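Local coordinates for uncharacterized peptidase Lmo0363 (PDB 3L4E), which is uncharacterised but probably acts as a serine-type peptidase of family S51, similar to peptidase E, at residues K51-S55 / L56-V60; A123-S127 / P128-Y132. All blocks are in the same frame, centred on the assembly; numbering follows the deposited sequence.

The two contacts follow one another along the chain, and both are local, each formed where a helix runs out into the next part of the fold. Interaction 1 (51-60) links helix 44-55 to strand 59-62, an outermost strand of the mixed sheet. Interaction 2 (123-132) comes later, where helix 121-124, which follows central strand 115-119, gives way to the loop leading to strand 157-159. Their centres lie about 27 Å apart on opposite sides of the chain's centre, with about 13 Å between nearest atoms. Interaction 1 therefore belongs to the edge of the sheet, whereas interaction 2 lies near S120 and H161, the probable charge-relay residues.

Interaction 1: K51-S55 / L56-V60; sequences KALES and LGLLV
L53 and L58 both hold CG anti to their own carbonyl carbon (chi1 -67° in each), and these torsions bring the two branches together, L53 CD2 lying 3.6 Å from L58 CD1 as the side chains meet at a slant. V60 has CG1 anti to its backbone N (chi1 -179°), which leaves CG2 for the helix: this methyl sits 3.9 Å from L53 CB and 3.8 Å from E54 CG, the chain of E54 passing it at about a right angle. Beyond that point E54 runs on extended, and a water donates to its OE2 while accepting from V60 N. A second water donates to both E54 O and L58 O, bridging the last turn and the outgoing chain.

The backbone closes the turn. L56 N donates to L53 O at 3.0 Å, and L58 N reaches the same oxygen through a weak bond of 3.3 Å. G57 N donates to E54 O at 3.0 Å, approaching from above the carbonyl plane. S55 OG turns back to donate to A52 O at 2.7 Å, and L56 CG packs 3.4 Å from that same A52 O. Further out, L56 lies against V15 and F18 of helix 15-21, while L53 and V60 both rest on F32 of strand 29-33. With G57 at positive phi (87°), the helix ends in a Schellman motif, and the chain passes directly into strand 59-62 to complete the beta-alpha-beta unit of strand 29-33, helix 44-55 and strand 59-62.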
loop_
_atom_site.group_PDB
_atom_site.type_symbol
_atom_site.label_atom_id
_atom_site.label_comp_id
_atom_site.label_asym_id
_atom_site.label_seq_id
_atom_site.Cartn_x
_atom_site.Cartn_y
_atom_site.Cartn_z
ATOM N N LYS A 51 -1.520 -7.896 13.174
ATOM C CA LYS A 51 -1.474 -7.868 14.631
ATOM C C LYS A 51 -1.227 -6.453 15.155
ATOM O O LYS A 51 -1.734 -6.077 16.220
ATOM C CB LYS A 51 -0.413 -8.839 15.137
ATOM C CG LYS A 51 -0.762 -10.298 14.904
ATOM C CD LYS A 51 0.455 -11.189 15.144
ATOM C CE LYS A 51 0.153 -12.656 14.853
ATOM N NZ LYS A 51 1.380 -13.505 14.959
ATOM N N ALA A 52 -0.460 -5.659 14.408
ATOM C CA ALA A 52 -0.212 -4.274 14.809
ATOM C C ALA A 52 -1.508 -3.477 14.773
ATOM O O ALA A 52 -1.815 -2.733 15.712
ATOM C CB ALA A 52 0.857 -3.623 13.925
ATOM N N LEU A 53 -2.267 -3.628 13.688
ATOM C CA LEU A 53 -3.572 -2.977 13.592
ATOM C C LEU A 53 -4.456 -3.392 14.773
ATOM O O LEU A 53 -5.092 -2.548 15.416
ATOM C CB LEU A 53 -4.259 -3.316 12.269
ATOM C CG LEU A 53 -3.617 -2.764 10.988
ATOM C CD1 LEU A 53 -4.206 -3.470 9.764
ATOM C CD2 LEU A 53 -3.777 -1.246 10.858
ATOM N N GLU A 54 -4.494 -4.691 15.058
ATOM C CA GLU A 54 -5.348 -5.203 16.126
ATOM C C GLU A 54 -4.921 -4.662 17.489
ATOM O O GLU A 54 -5.760 -4.428 18.362
ATOM C CB GLU A 54 -5.382 -6.732 16.104
ATOM C CG GLU A 54 -6.189 -7.276 14.926
ATOM C CD GLU A 54 -6.045 -8.764 14.725
ATOM O OE1 GLU A 54 -5.174 -9.370 15.375
ATOM O OE2 GLU A 54 -6.802 -9.326 13.906
ATOM N N SER A 55 -3.622 -4.436 17.659
ATOM C CA SER A 55 -3.116 -3.898 18.924
ATOM C C SER A 55 -3.560 -2.457 19.141
ATOM O O SER A 55 -3.448 -1.936 20.253
ATOM C CB SER A 55 -1.591 -3.977 18.991
ATOM O OG SER A 55 -0.996 -2.906 18.262
ATOM N N LEU A 56 -4.057 -1.813 18.085
ATOM C CA LEU A 56 -4.521 -0.431 18.173
ATOM C C LEU A 56 -6.024 -0.377 18.421
ATOM O O LEU A 56 -6.614 0.701 18.524
ATOM C CB LEU A 56 -4.197 0.320 16.878
ATOM C CG LEU A 56 -2.721 0.421 16.509
ATOM C CD1 LEU A 56 -2.601 1.220 15.220
ATOM C CD2 LEU A 56 -1.915 1.045 17.651
ATOM N N GLY A 57 -6.645 -1.546 18.500
ATOM C CA GLY A 57 -8.078 -1.628 18.714
ATOM C C GLY A 57 -8.894 -1.584 17.437
ATOM O O GLY A 57 -10.105 -1.348 17.477
ATOM N N LEU A 58 -8.232 -1.793 16.304
ATOM C CA LEU A 58 -8.919 -1.832 15.015
ATOM C C LEU A 58 -9.510 -3.214 14.749
ATOM O O LEU A 58 -8.951 -4.232 15.169
ATOM C CB LEU A 58 -7.961 -1.442 13.886
ATOM C CG LEU A 58 -7.510 0.013 13.937
ATOM C CD1 LEU A 58 -6.258 0.231 13.089
ATOM C CD2 LEU A 58 -8.638 0.931 13.500
ATOM N N LEU A 59 -10.647 -3.238 14.060
ATOM C CA LEU A 59 -11.272 -4.487 13.637
ATOM C C LEU A 59 -10.857 -4.751 12.201
ATOM O O LEU A 59 -11.183 -3.973 11.296
ATOM C CB LEU A 59 -12.788 -4.383 13.722
ATOM C CG LEU A 59 -13.334 -4.350 15.139
ATOM C CD1 LEU A 59 -14.804 -3.966 15.129
ATOM C CD2 LEU A 59 -13.126 -5.709 15.795
ATOM N N VAL A 60 -10.117 -5.832 11.997
ATOM C CA VAL A 60 -9.535 -6.125 10.694
ATOM C C VAL A 60 -10.390 -7.122 9.919
ATOM O O VAL A 60 -10.672 -8.219 10.404
ATOM C CB VAL A 60 -8.113 -6.686 10.839
ATOM C CG1 VAL A 60 -7.508 -6.953 9.469
ATOM C CG2 VAL A 60 -7.247 -5.724 11.634
HETATM O O HOH W 1 -9.696 -7.824 14.171
HETATM O O HOH W 2 -8.602 -5.170 17.747
#

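Interaction 2: A123-S127 / P128-Y132; sequences AVITS and PNIAY
Just beyond the probable nucleophile S120, the short helix 121-124 ends in a type I beta turn from V124 to S127, and the ring of Y132 reaches back to V124. The side chains approach from opposite directions: V124 CG1 lies 3.3 Å from Y132 OH, meeting the ring obliquely. The phenol oxygen is also hydrogen-bonded to T158 O of strand 157-159, so the ring has a polar hold at its far end. The same V124 methyl carries a second contact, 3.7 Å from I130 CG2, the two side chains crossing at about a right angle. I130 CG2 is anti to its carbonyl carbon, with CG1 lying between N and C (chi1 65°), and this directs the methyl at V124.

Two hydroxyls return to the carbonyls of A123 and V124. S127 OG donates to V124 O at 2.8 Å, nearly in line with the carbonyl bond, and T126 OG1 donates to A123 O at 2.7 Å in the carbonyl plane; each oxygen is thus gripped by a hydroxyl and by a backbone N-H, the latter from S127 and T126 respectively. S127 OG additionally stands at the edge of the Y132 ring, in its plane, 3.6 Å from CE2.

Next in the chain, N129 OD1 accepts from A131 N at 2.8 Å, forming an Asx turn, while N129 ND2 bonds D149. I125 and I130 both pack against helix 90-100, and the V124 side chain lies about 6 Å from that of S120 and about 8 Å from that of H161.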
loop_
_atom_site.group_PDB
_atom_site.type_symbol
_atom_site.label_atom_id
_atom_site.label_comp_id
_atom_site.label_asym_id
_atom_site.label_seq_id
_atom_site.Cartn_x
_atom_site.Cartn_y
_atom_site.Cartn_z
ATOM N N ALA A 123 2.084 0.960 -1.285
ATOM C CA ALA A 123 2.519 2.341 -1.520
ATOM C C ALA A 123 2.918 2.564 -2.977
ATOM O O ALA A 123 2.622 3.610 -3.561
ATOM C CB ALA A 123 3.692 2.705 -0.608
ATOM N N VAL A 124 3.606 1.590 -3.563
ATOM C CA VAL A 124 4.077 1.745 -4.930
ATOM C C VAL A 124 2.905 1.985 -5.893
ATOM O O VAL A 124 3.021 2.796 -6.822
ATOM C CB VAL A 124 4.948 0.541 -5.373
ATOM C CG1 VAL A 124 5.292 0.618 -6.862
ATOM C CG2 VAL A 124 6.218 0.474 -4.540
ATOM N N ILE A 125 1.775 1.302 -5.681
ATOM C CA ILE A 125 0.643 1.475 -6.610
ATOM C C ILE A 125 -0.040 2.849 -6.545
ATOM O O ILE A 125 -0.905 3.146 -7.377
ATOM C CB ILE A 125 -0.435 0.348 -6.501
ATOM C CG1 ILE A 125 -1.090 0.346 -5.121
ATOM C CG2 ILE A 125 0.154 -1.011 -6.833
ATOM C CD1 ILE A 125 -2.351 -0.509 -5.079
ATOM N N THR A 126 0.337 3.692 -5.583
ATOM C CA THR A 126 -0.184 5.063 -5.560
ATOM C C THR A 126 0.487 5.950 -6.615
ATOM O O THR A 126 -0.016 7.022 -6.933
ATOM C CB THR A 126 -0.037 5.751 -4.184
ATOM O OG1 THR A 126 1.351 5.954 -3.886
ATOM C CG2 THR A 126 -0.687 4.932 -3.080
ATOM N N SER A 127 1.615 5.492 -7.154
ATOM C CA SER A 127 2.359 6.241 -8.170
ATOM C C SER A 127 1.661 6.229 -9.525
ATOM O O SER A 127 0.695 5.496 -9.732
ATOM C CB SER A 127 3.753 5.643 -8.334
ATOM O OG SER A 127 3.685 4.390 -8.999
ATOM N N PRO A 128 2.154 7.044 -10.464
ATOM C CA PRO A 128 1.569 7.021 -11.812
ATOM C C PRO A 128 1.776 5.692 -12.538
ATOM O O PRO A 128 0.920 5.293 -13.317
ATOM C CB PRO A 128 2.331 8.136 -12.541
ATOM C CG PRO A 128 2.815 9.047 -11.440
ATOM C CD PRO A 128 3.137 8.133 -10.300
ATOM N N ASN A 129 2.897 5.022 -12.293
ATOM C CA ASN A 129 3.275 3.846 -13.079
ATOM C C ASN A 129 4.322 3.034 -12.322
ATOM O O ASN A 129 5.291 3.596 -11.808
ATOM C CB ASN A 129 3.803 4.289 -14.456
ATOM C CG ASN A 129 4.332 3.134 -15.288
ATOM O OD1 ASN A 129 5.414 2.611 -15.023
ATOM N ND2 ASN A 129 3.576 2.739 -16.310
ATOM N N ILE A 130 4.131 1.721 -12.242
ATOM C CA ILE A 130 4.971 0.899 -11.367
ATOM C C ILE A 130 6.153 0.221 -12.062
ATOM O O ILE A 130 6.804 -0.638 -11.475
ATOM C CB ILE A 130 4.148 -0.167 -10.608
ATOM C CG1 ILE A 130 3.546 -1.192 -11.583
ATOM C CG2 ILE A 130 3.049 0.499 -9.805
ATOM C CD1 ILE A 130 2.913 -2.396 -10.892
ATOM N N ALA A 131 6.439 0.605 -13.301
ATOM C CA ALA A 131 7.541 -0.017 -14.023
ATOM C C ALA A 131 8.847 0.044 -13.232
ATOM O O ALA A 131 9.637 -0.899 -13.258
ATOM C CB ALA A 131 7.712 0.615 -15.408
ATOM N N TYR A 132 9.057 1.142 -12.512
ATOM C CA TYR A 132 10.309 1.363 -11.793
ATOM C C TYR A 132 10.592 0.322 -10.708
ATOM O O TYR A 132 11.730 0.203 -10.244
ATOM C CB TYR A 132 10.339 2.770 -11.185
ATOM C CG TYR A 132 9.374 2.986 -10.024
ATOM C CD1 TYR A 132 9.804 2.899 -8.705
ATOM C CD2 TYR A 132 8.039 3.293 -10.253
ATOM C CE1 TYR A 132 8.929 3.105 -7.646
ATOM C CE2 TYR A 132 7.156 3.500 -9.212
ATOM C CZ TYR A 132 7.605 3.407 -7.906
ATOM O OH TYR A 132 6.719 3.625 -6.872
#